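Local coordinates for hypothetical 11.0 kDa protein (PDB 1TBX) that probably acts as a homodimeric winged-helix transcription factor that recognises a palindromic or pseudo-palindromic DNA sequence, at residues A[22-27]-A[62-67]; A[16-21]-A[67-72]. One frame throughout, in Å; residues are numbered along the deposited sequence.

Interaction 1 of 2, residues A[22-27]-A[62-67]; sequences GIATYD and RGEKRL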
ATOM      1  N   GLY A  22      12.816 -18.741  -1.387  1.00 27.92           N
ATOM      2  CA  GLY A  22      13.310 -19.864  -2.161  1.00 29.22           C
ATOM      3  C   GLY A  22      12.803 -19.865  -3.586  1.00 30.62           C
ATOM      4  O   GLY A  22      13.344 -20.553  -4.480  1.00 30.73           O
ATOM      5  N   ILE A  23      11.747 -19.099  -3.810  1.00 31.05           N
ATOM      6  CA  ILE A  23      11.067 -19.108  -5.096  1.00 30.29           C
ATOM      7  C   ILE A  23      12.026 -18.540  -6.136  1.00 28.66           C
ATOM      8  O   ILE A  23      12.710 -17.552  -5.876  1.00 25.33           O
ATOM      9  CB  ILE A  23       9.746 -18.305  -5.012  1.00 27.25           C
ATOM     10  CG1 ILE A  23       8.974 -18.383  -6.338  1.00 29.79           C
ATOM     11  CG2 ILE A  23      10.012 -16.845  -4.613  1.00 30.70           C
ATOM     12  CD1 ILE A  23       7.430 -18.528  -6.186  1.00 20.18           C
ATOM     13  N   ALA A  24      12.115 -19.190  -7.287  1.00 26.98           N
ATOM     14  CA  ALA A  24      12.809 -18.569  -8.399  1.00 23.53           C
ATOM     15  C   ALA A  24      12.079 -17.266  -8.734  1.00 24.52           C
ATOM     16  O   ALA A  24      10.856 -17.236  -8.878  1.00 24.72           O
ATOM     17  CB  ALA A  24      12.847 -19.487  -9.604  1.00 19.28           C
ATOM     18  N   THR A  25      12.855 -16.187  -8.820  1.00 25.62           N
ATOM     19  CA  THR A  25      12.402 -14.844  -9.166  1.00 23.07           C
ATOM     20  C   THR A  25      11.281 -14.801 -10.221  1.00 24.21           C
ATOM     21  O   THR A  25      10.233 -14.212  -9.983  1.00 26.25           O
ATOM     22  CB  THR A  25      13.632 -14.039  -9.602  1.00 26.78           C
ATOM     23  OG1 THR A  25      14.580 -13.972  -8.515  1.00 25.40           O
ATOM     24  CG2 THR A  25      13.265 -12.592  -9.918  1.00 29.47           C
ATOM     25  N   TYR A  26      11.466 -15.446 -11.355  1.00 24.61           N
ATOM     26  CA  TYR A  26      10.421 -15.424 -12.371  1.00 25.77           C
ATOM     27  C   TYR A  26       9.132 -16.133 -11.940  1.00 26.16           C
ATOM     28  O   TYR A  26       8.028 -15.717 -12.330  1.00 23.38           O
ATOM     29  CB  TYR A  26      10.900 -15.927 -13.746  1.00 26.58           C
ATOM     30  CG  TYR A  26       9.855 -15.725 -14.801  1.00 28.79           C
ATOM     31  CD1 TYR A  26       9.619 -14.453 -15.350  1.00 29.48           C
ATOM     32  CD2 TYR A  26       9.070 -16.792 -15.231  1.00 29.66           C
ATOM     33  CE1 TYR A  26       8.638 -14.257 -16.326  1.00 29.33           C
ATOM     34  CE2 TYR A  26       8.086 -16.613 -16.198  1.00 32.26           C
ATOM     35  CZ  TYR A  26       7.869 -15.344 -16.739  1.00 34.94           C
ATOM     36  OH  TYR A  26       6.899 -15.186 -17.713  1.00 38.53           O
ATOM     37  N   ASP A  27       9.253 -17.187 -11.144  1.00 24.66           N
ATOM     38  CA  ASP A  27       8.030 -17.771 -10.600  1.00 27.73           C
ATOM     39  C   ASP A  27       7.323 -16.825  -9.669  1.00 27.91           C
ATOM     40  O   ASP A  27       6.091 -16.838  -9.621  1.00 31.49           O
ATOM     41  CB  ASP A  27       8.249 -19.108  -9.906  1.00 23.74           C
ATOM     42  CG  ASP A  27       8.587 -20.180 -10.887  1.00 31.69           C
ATOM     43  OD1 ASP A  27       8.191 -19.985 -12.068  1.00 30.83           O
ATOM     44  OD2 ASP A  27       9.276 -21.196 -10.598  1.00 30.57           O
ATOM     45  N   ARG A  62      20.823 -23.581  -6.896  1.00 31.66           N
ATOM     46  CA  ARG A  62      20.166 -24.745  -7.508  1.00 30.35           C
ATOM     47  C   ARG A  62      19.676 -24.463  -8.974  1.00 30.74           C
ATOM     48  O   ARG A  62      18.498 -24.681  -9.320  1.00 29.38           O
ATOM     49  CB  ARG A  62      19.052 -25.264  -6.557  1.00 28.71           C
ATOM     50  CG  ARG A  62      19.484 -25.367  -5.080  1.00 23.99           C
ATOM     51  CD  ARG A  62      20.840 -26.097  -4.862  1.00 31.75           C
ATOM     52  NE  ARG A  62      20.658 -27.551  -4.953  1.00 32.03           N
ATOM     53  CZ  ARG A  62      21.537 -28.446  -5.422  1.00 30.85           C
ATOM     54  NH1 ARG A  62      22.763 -28.099  -5.859  1.00 26.91           N
ATOM     55  NH2 ARG A  62      21.170 -29.727  -5.433  1.00 28.98           N
ATOM     56  N   GLY A  63      20.601 -23.960  -9.807  1.00 26.95           N
ATOM     57  CA  GLY A  63      20.361 -23.646 -11.214  1.00 21.53           C
ATOM     58  C   GLY A  63      19.286 -22.619 -11.535  1.00 21.63           C
ATOM     59  O   GLY A  63      18.688 -22.694 -12.608  1.00 20.83           O
ATOM     60  N   GLU A  64      19.070 -21.667 -10.619  1.00 18.19           N
ATOM     61  CA  GLU A  64      18.073 -20.610 -10.737  1.00 23.87           C
ATOM     62  C   GLU A  64      18.506 -19.405  -9.875  1.00 26.45           C
ATOM     63  O   GLU A  64      19.302 -19.592  -8.948  1.00 27.59           O
ATOM     64  CB  GLU A  64      16.722 -21.123 -10.204  1.00 29.31           C
ATOM     65  CG  GLU A  64      15.558 -21.309 -11.189  1.00 36.01           C
ATOM     66  CD  GLU A  64      15.925 -21.167 -12.665  1.00 39.61           C
ATOM     67  OE1 GLU A  64      16.150 -20.007 -13.128  1.00 43.86           O
ATOM     68  OE2 GLU A  64      15.950 -22.210 -13.362  1.00 31.73           O
ATOM     69  N   LYS A  65      17.981 -18.200 -10.173  1.00 22.63           N
ATOM     70  CA  LYS A  65      18.046 -17.028  -9.285  1.00 20.65           C
ATOM     71  C   LYS A  65      16.796 -16.994  -8.385  1.00 27.05           C
ATOM     72  O   LYS A  65      15.643 -16.959  -8.881  1.00 25.35           O
ATOM     73  CB  LYS A  65      18.124 -15.729 -10.096  1.00 20.90           C
ATOM     74  CG  LYS A  65      19.532 -15.319 -10.537  1.00 28.19           C
ATOM     75  CD  LYS A  65      19.550 -14.675 -11.914  1.00 27.04           C
ATOM     76  CE  LYS A  65      20.984 -14.484 -12.431  1.00 33.86           C
ATOM     77  NZ  LYS A  65      21.172 -14.569 -13.959  1.00 35.18           N
ATOM     78  N   ARG A  66      17.024 -16.987  -7.068  1.00 25.94           N
ATOM     79  CA  ARG A  66      15.948 -17.094  -6.075  1.00 24.15           C
ATOM     80  C   ARG A  66      15.956 -15.948  -5.119  1.00 24.91           C
ATOM     81  O   ARG A  66      16.980 -15.301  -4.957  1.00 26.32           O
ATOM     82  CB  ARG A  66      16.070 -18.384  -5.259  1.00 21.71           C
ATOM     83  CG  ARG A  66      16.092 -19.600  -6.150  1.00 24.91           C
ATOM     84  CD  ARG A  66      16.323 -20.918  -5.439  1.00 24.00           C
ATOM     85  NE  ARG A  66      16.527 -21.957  -6.440  1.00 24.92           N
ATOM     86  CZ  ARG A  66      15.589 -22.458  -7.277  1.00 26.39           C
ATOM     87  NH1 ARG A  66      14.313 -22.077  -7.247  1.00 23.45           N
ATOM     88  NH2 ARG A  66      15.939 -23.392  -8.144  1.00 30.42           N
ATOM     89  N   LEU A  67      14.819 -15.752  -4.453  1.00 23.09           N
ATOM     90  CA  LEU A  67      14.576 -14.603  -3.602  1.00 26.68           C
ATOM     91  C   LEU A  67      14.387 -14.963  -2.140  1.00 31.85           C
ATOM     92  O   LEU A  67      13.605 -15.871  -1.788  1.00 38.84           O
ATOM     93  CB  LEU A  67      13.356 -13.810  -4.109  1.00 24.91           C
ATOM     94  CG  LEU A  67      13.553 -13.350  -5.560  1.00 27.70           C
ATOM     95  CD1 LEU A  67      12.276 -12.799  -6.092  1.00 22.12           C
ATOM     96  CD2 LEU A  67      14.723 -12.334  -5.737  1.00 25.27           C
TER
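L67 meets the start of helix 25-33 at T25, where the two side chains cross at about a right angle. With CG of L67 beside its backbone N (chi1 -58°), the branch lies against T25: CD1 is 3.7 Å from T25 CA and 4.0 Å from T25 CG2. The T25 hydroxyl lies next to the leucine methyls but finds its polar partner in E58 of strand 56-61. Between the backbones, T25 N donates to K65 O (2.9 Å) and L67 N to I23 O (3.1 Å), which brackets A24 and R66 as a non-hydrogen-bonded antiparallel pair. This single strand-like bridge sets residues 22-24 against the edge of strand 64-69 away from 56-61, as the short first strand does in many winged-helix domains. Beyond it the pairing turns irregular: G22 N, not I23 N, donates to L67 O in a nearly straight bond (3.0 Å, 168°). The G22 carbonyl oxygen lies at the edge of the R66 guanidinium and accepts a weak bond from NH1 (3.3 Å). R66 reaches that oxygen with a chain extended from CG to NE, while its NH2 donates to R62 O (3.1 Å) and its NE to E61 O.

Interaction 2 of 2, residues A[16-21]-A[67-72]; sequences YLYDNE and LYLTEK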
ATOM      1  N   TYR A  16       4.106 -10.816  -1.423  1.00 27.22           N
ATOM      2  CA  TYR A  16       4.021 -12.143  -2.012  1.00 25.41           C
ATOM      3  C   TYR A  16       5.216 -13.032  -1.698  1.00 26.16           C
ATOM      4  O   TYR A  16       5.106 -14.271  -1.671  1.00 27.09           O
ATOM      5  CB  TYR A  16       3.781 -12.027  -3.504  1.00 26.40           C
ATOM      6  CG  TYR A  16       2.314 -11.877  -3.740  1.00 33.71           C
ATOM      7  CD1 TYR A  16       1.636 -10.673  -3.435  1.00 33.18           C
ATOM      8  CD2 TYR A  16       1.561 -12.972  -4.194  1.00 36.01           C
ATOM      9  CE1 TYR A  16       0.235 -10.577  -3.628  1.00 36.54           C
ATOM     10  CE2 TYR A  16       0.174 -12.886  -4.397  1.00 31.09           C
ATOM     11  CZ  TYR A  16      -0.481 -11.706  -4.121  1.00 37.76           C
ATOM     12  OH  TYR A  16      -1.841 -11.695  -4.330  1.00 36.73           O
ATOM     13  N   LEU A  17       6.355 -12.404  -1.445  1.00 24.41           N
ATOM     14  CA  LEU A  17       7.558 -13.159  -1.149  1.00 24.43           C
ATOM     15  C   LEU A  17       7.441 -13.826   0.235  1.00 29.61           C
ATOM     16  O   LEU A  17       7.980 -14.924   0.472  1.00 28.32           O
ATOM     17  CB  LEU A  17       8.774 -12.242  -1.206  1.00 23.46           C
ATOM     18  CG  LEU A  17      10.135 -12.878  -1.008  1.00 21.21           C
ATOM     19  CD1 LEU A  17      10.202 -14.145  -1.828  1.00 20.38           C
ATOM     20  CD2 LEU A  17      11.197 -11.901  -1.423  1.00 22.25           C
ATOM     21  N   TYR A  18       6.732 -13.153   1.138  1.00 25.79           N
ATOM     22  CA  TYR A  18       6.592 -13.686   2.438  1.00 27.15           C
ATOM     23  C   TYR A  18       6.011 -15.075   2.308  1.00 29.98           C
ATOM     24  O   TYR A  18       5.057 -15.302   1.570  1.00 37.33           O
ATOM     25  CB  TYR A  18       5.750 -12.800   3.352  1.00 25.28           C
ATOM     26  CG  TYR A  18       5.766 -13.350   4.772  1.00 24.98           C
ATOM     27  CD1 TYR A  18       6.806 -13.028   5.654  1.00 21.10           C
ATOM     28  CD2 TYR A  18       4.761 -14.233   5.226  1.00 21.87           C
ATOM     29  CE1 TYR A  18       6.843 -13.547   6.966  1.00 25.34           C
ATOM     30  CE2 TYR A  18       4.771 -14.735   6.550  1.00 23.01           C
ATOM     31  CZ  TYR A  18       5.826 -14.403   7.416  1.00 25.74           C
ATOM     32  OH  TYR A  18       5.878 -14.922   8.725  1.00 28.87           O
ATOM     33  N   ASP A  19       6.630 -16.002   3.026  1.00 31.51           N
ATOM     34  CA  ASP A  19       6.278 -17.390   2.935  1.00 40.95           C
ATOM     35  C   ASP A  19       6.620 -18.088   1.610  1.00 39.22           C
ATOM     36  O   ASP A  19       6.291 -19.287   1.453  1.00 38.27           O
ATOM     37  CB  ASP A  19       4.753 -17.549   3.175  1.00 47.12           C
ATOM     38  CG  ASP A  19       4.426 -18.172   4.529  1.00 52.30           C
ATOM     39  OD1 ASP A  19       5.307 -18.862   5.101  1.00 49.70           O
ATOM     40  OD2 ASP A  19       3.317 -17.999   5.104  1.00 59.69           O
ATOM     41  N   ASN A  20       7.223 -17.375   0.661  1.00 36.54           N
ATOM     42  CA  ASN A  20       7.665 -18.011  -0.568  1.00 32.03           C
ATOM     43  C   ASN A  20       9.137 -17.869  -0.768  1.00 35.14           C
ATOM     44  O   ASN A  20       9.625 -17.865  -1.913  1.00 35.62           O
ATOM     45  CB  ASN A  20       6.919 -17.470  -1.772  1.00 34.59           C
ATOM     46  CG  ASN A  20       5.523 -18.010  -1.857  1.00 40.28           C
ATOM     47  OD1 ASN A  20       4.781 -17.688  -2.773  1.00 43.24           O
ATOM     48  ND2 ASN A  20       5.141 -18.835  -0.875  1.00 47.18           N
ATOM     49  N   GLU A  21       9.862 -17.737   0.335  1.00 31.86           N
ATOM     50  CA  GLU A  21      11.300 -17.652   0.204  1.00 31.45           C
ATOM     51  C   GLU A  21      11.837 -18.909  -0.496  1.00 30.77           C
ATOM     52  O   GLU A  21      11.314 -20.002  -0.284  1.00 31.41           O
ATOM     53  CB  GLU A  21      11.927 -17.400   1.551  1.00 30.78           C
ATOM     54  CG  GLU A  21      11.667 -15.987   2.033  1.00 27.10           C
ATOM     55  CD  GLU A  21      12.054 -15.829   3.472  1.00 31.75           C
ATOM     56  OE1 GLU A  21      13.117 -16.342   3.856  1.00 38.15           O
ATOM     57  OE2 GLU A  21      11.267 -15.231   4.242  1.00 44.49           O
ATOM     58  N   LEU A  67      14.819 -15.752  -4.453  1.00 23.09           N
ATOM     59  CA  LEU A  67      14.576 -14.603  -3.602  1.00 26.68           C
ATOM     60  C   LEU A  67      14.387 -14.963  -2.140  1.00 31.85           C
ATOM     61  O   LEU A  67      13.605 -15.871  -1.788  1.00 38.84           O
ATOM     62  CB  LEU A  67      13.356 -13.810  -4.109  1.00 24.91           C
ATOM     63  CG  LEU A  67      13.553 -13.350  -5.560  1.00 27.70           C
ATOM     64  CD1 LEU A  67      12.276 -12.799  -6.092  1.00 22.12           C
ATOM     65  CD2 LEU A  67      14.723 -12.334  -5.737  1.00 25.27           C
ATOM     66  N   TYR A  68      15.099 -14.247  -1.278  1.00 30.49           N
ATOM     67  CA  TYR A  68      14.927 -14.423   0.152  1.00 27.21           C
ATOM     68  C   TYR A  68      14.573 -13.095   0.741  1.00 29.83           C
ATOM     69  O   TYR A  68      14.774 -12.037   0.121  1.00 29.33           O
ATOM     70  CB  TYR A  68      16.163 -15.071   0.785  1.00 24.86           C
ATOM     71  CG  TYR A  68      16.441 -16.402   0.097  1.00 24.86           C
ATOM     72  CD1 TYR A  68      17.052 -16.421  -1.161  1.00 24.34           C
ATOM     73  CD2 TYR A  68      16.002 -17.625   0.645  1.00 20.93           C
ATOM     74  CE1 TYR A  68      17.264 -17.607  -1.850  1.00 28.33           C
ATOM     75  CE2 TYR A  68      16.208 -18.832  -0.037  1.00 18.42           C
ATOM     76  CZ  TYR A  68      16.855 -18.816  -1.289  1.00 27.71           C
ATOM     77  OH  TYR A  68      17.111 -19.971  -2.028  1.00 31.73           O
ATOM     78  N   LEU A  69      13.970 -13.161   1.921  1.00 32.85           N
ATOM     79  CA  LEU A  69      13.584 -11.967   2.639  1.00 28.66           C
ATOM     80  C   LEU A  69      14.697 -11.608   3.560  1.00 29.66           C
ATOM     81  O   LEU A  69      15.534 -12.422   3.923  1.00 33.60           O
ATOM     82  CB  LEU A  69      12.307 -12.165   3.435  1.00 29.20           C
ATOM     83  CG  LEU A  69      11.030 -12.027   2.614  1.00 32.50           C
ATOM     84  CD1 LEU A  69       9.857 -12.446   3.488  1.00 35.31           C
ATOM     85  CD2 LEU A  69      10.864 -10.607   2.118  1.00 31.29           C
ATOM     86  N   THR A  70      14.702 -10.355   3.930  1.00 30.92           N
ATOM     87  CA  THR A  70      15.733  -9.819   4.745  1.00 27.53           C
ATOM     88  C   THR A  70      15.088  -9.716   6.115  1.00 32.88           C
ATOM     89  O   THR A  70      13.867  -9.876   6.225  1.00 41.28           O
ATOM     90  CB  THR A  70      16.059  -8.510   4.099  1.00 26.26           C
ATOM     91  OG1 THR A  70      17.461  -8.467   3.842  1.00 26.20           O
ATOM     92  CG2 THR A  70      15.681  -7.293   4.947  1.00 17.96           C
ATOM     93  N   GLU A  71      15.878  -9.511   7.164  1.00 31.96           N
ATOM     94  CA  GLU A  71      15.314  -9.238   8.478  1.00 29.76           C
ATOM     95  C   GLU A  71      14.222  -8.156   8.412  1.00 27.44           C
ATOM     96  O   GLU A  71      13.066  -8.402   8.793  1.00 28.11           O
ATOM     97  CB  GLU A  71      16.437  -8.824   9.401  1.00 31.56           C
ATOM     98  CG  GLU A  71      17.111 -10.007  10.060  1.00 38.18           C
ATOM     99  CD  GLU A  71      17.141  -9.886  11.581  1.00 43.58           C
ATOM    100  OE1 GLU A  71      16.260  -9.201  12.168  1.00 43.81           O
ATOM    101  OE2 GLU A  71      18.054 -10.476  12.199  1.00 41.91           O
ATOM    102  N   LYS A  72      14.583  -6.981   7.884  1.00 25.84           N
ATOM    103  CA  LYS A  72      13.629  -5.868   7.700  1.00 24.17           C
ATOM    104  C   LYS A  72      12.525  -6.135   6.644  1.00 27.89           C
ATOM    105  O   LYS A  72      11.419  -5.597   6.737  1.00 32.96           O
ATOM    106  CB  LYS A  72      14.357  -4.493   7.545  1.00 22.43           C
ATOM    107  CG  LYS A  72      14.414  -3.775   6.190  1.00 19.16           C
ATOM    108  CD  LYS A  72      15.743  -3.024   6.051  1.00 15.20           C
ATOM    109  CE  LYS A  72      15.781  -2.043   4.868  1.00 17.09           C
ATOM    110  NZ  LYS A  72      16.119  -0.609   5.197  1.00 16.17           N
TER
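L67 and L17 bring the base of the wing against the end of helix 9-17, the first helix of the winged-helix domain. L67 offers its CB, 3.9 Å from L17 CD1, and the two side chains cross at about a right angle; V56 and L28 join them in the hydrophobic core. The carbonyl oxygen of L67 also receives a CA-H...O contact from E21 (CA to O 3.5 Å). At Y68 the CB points away from segment 16-21, and the aromatic ring meets it loosely, E21 CB standing obliquely to the ring at 4.2 Å from Y68 CD2. The ring also makes a cation-pi contact with R59, and its OH a weak hydrogen bond with E61, both in the wing. L69 follows, buried, as the centre of the contact. It slides past L17 in the opposite direction, and their CD2 methyls come within 3.8 Å; L17 is presented by a CG anti to its backbone N (chi1 -176°). CD1 of L69 lies oblique to the Y18 ring, 3.8 Å from Y18 CD1, the two side chains crossing at about a right angle. Y18 is placed there by a type II turn that ends helix 9-17, closed by N20 N to L17 O, with D19 at positive phi (69°). E21 also lies against L69, extended beyond CG so that its aliphatic part and carboxylate cross the leucine. OE2 rests beside L69 CB and CD1, whereas OE1 forms a long, weak ion pair with K74 and stays 3.8 Å from L69 N. Beyond L69 the chain enters helix 71-94, where K72 packs on I90 of the second subunit; at the N-cap position before that helix, T70 OG1 is weakly hydrogen-bonded to G54 O.

Strand 64-69 and residue L67 serve both interactions: the backbone and branched end of L67 meet residues 22-27 in interaction 1, its CB the end of helix 9-17 in interaction 2. The centres lie 12 Å apart, and the two contacts touch directly, I23 CG2 packing on L17 CD1. Both mix buried and more exposed residues, but interaction 1 lies farther out, where the wing meets the start of helix 25-33, and is built chiefly of strand-like backbone hydrogen bonds with an arginine at its edge. Interaction 2, nearer the centre of the chain, relies on side-chain packing of L17, L67 and L69, with E21 laid across L69. Together they line residues 17-25 along strand 64-69.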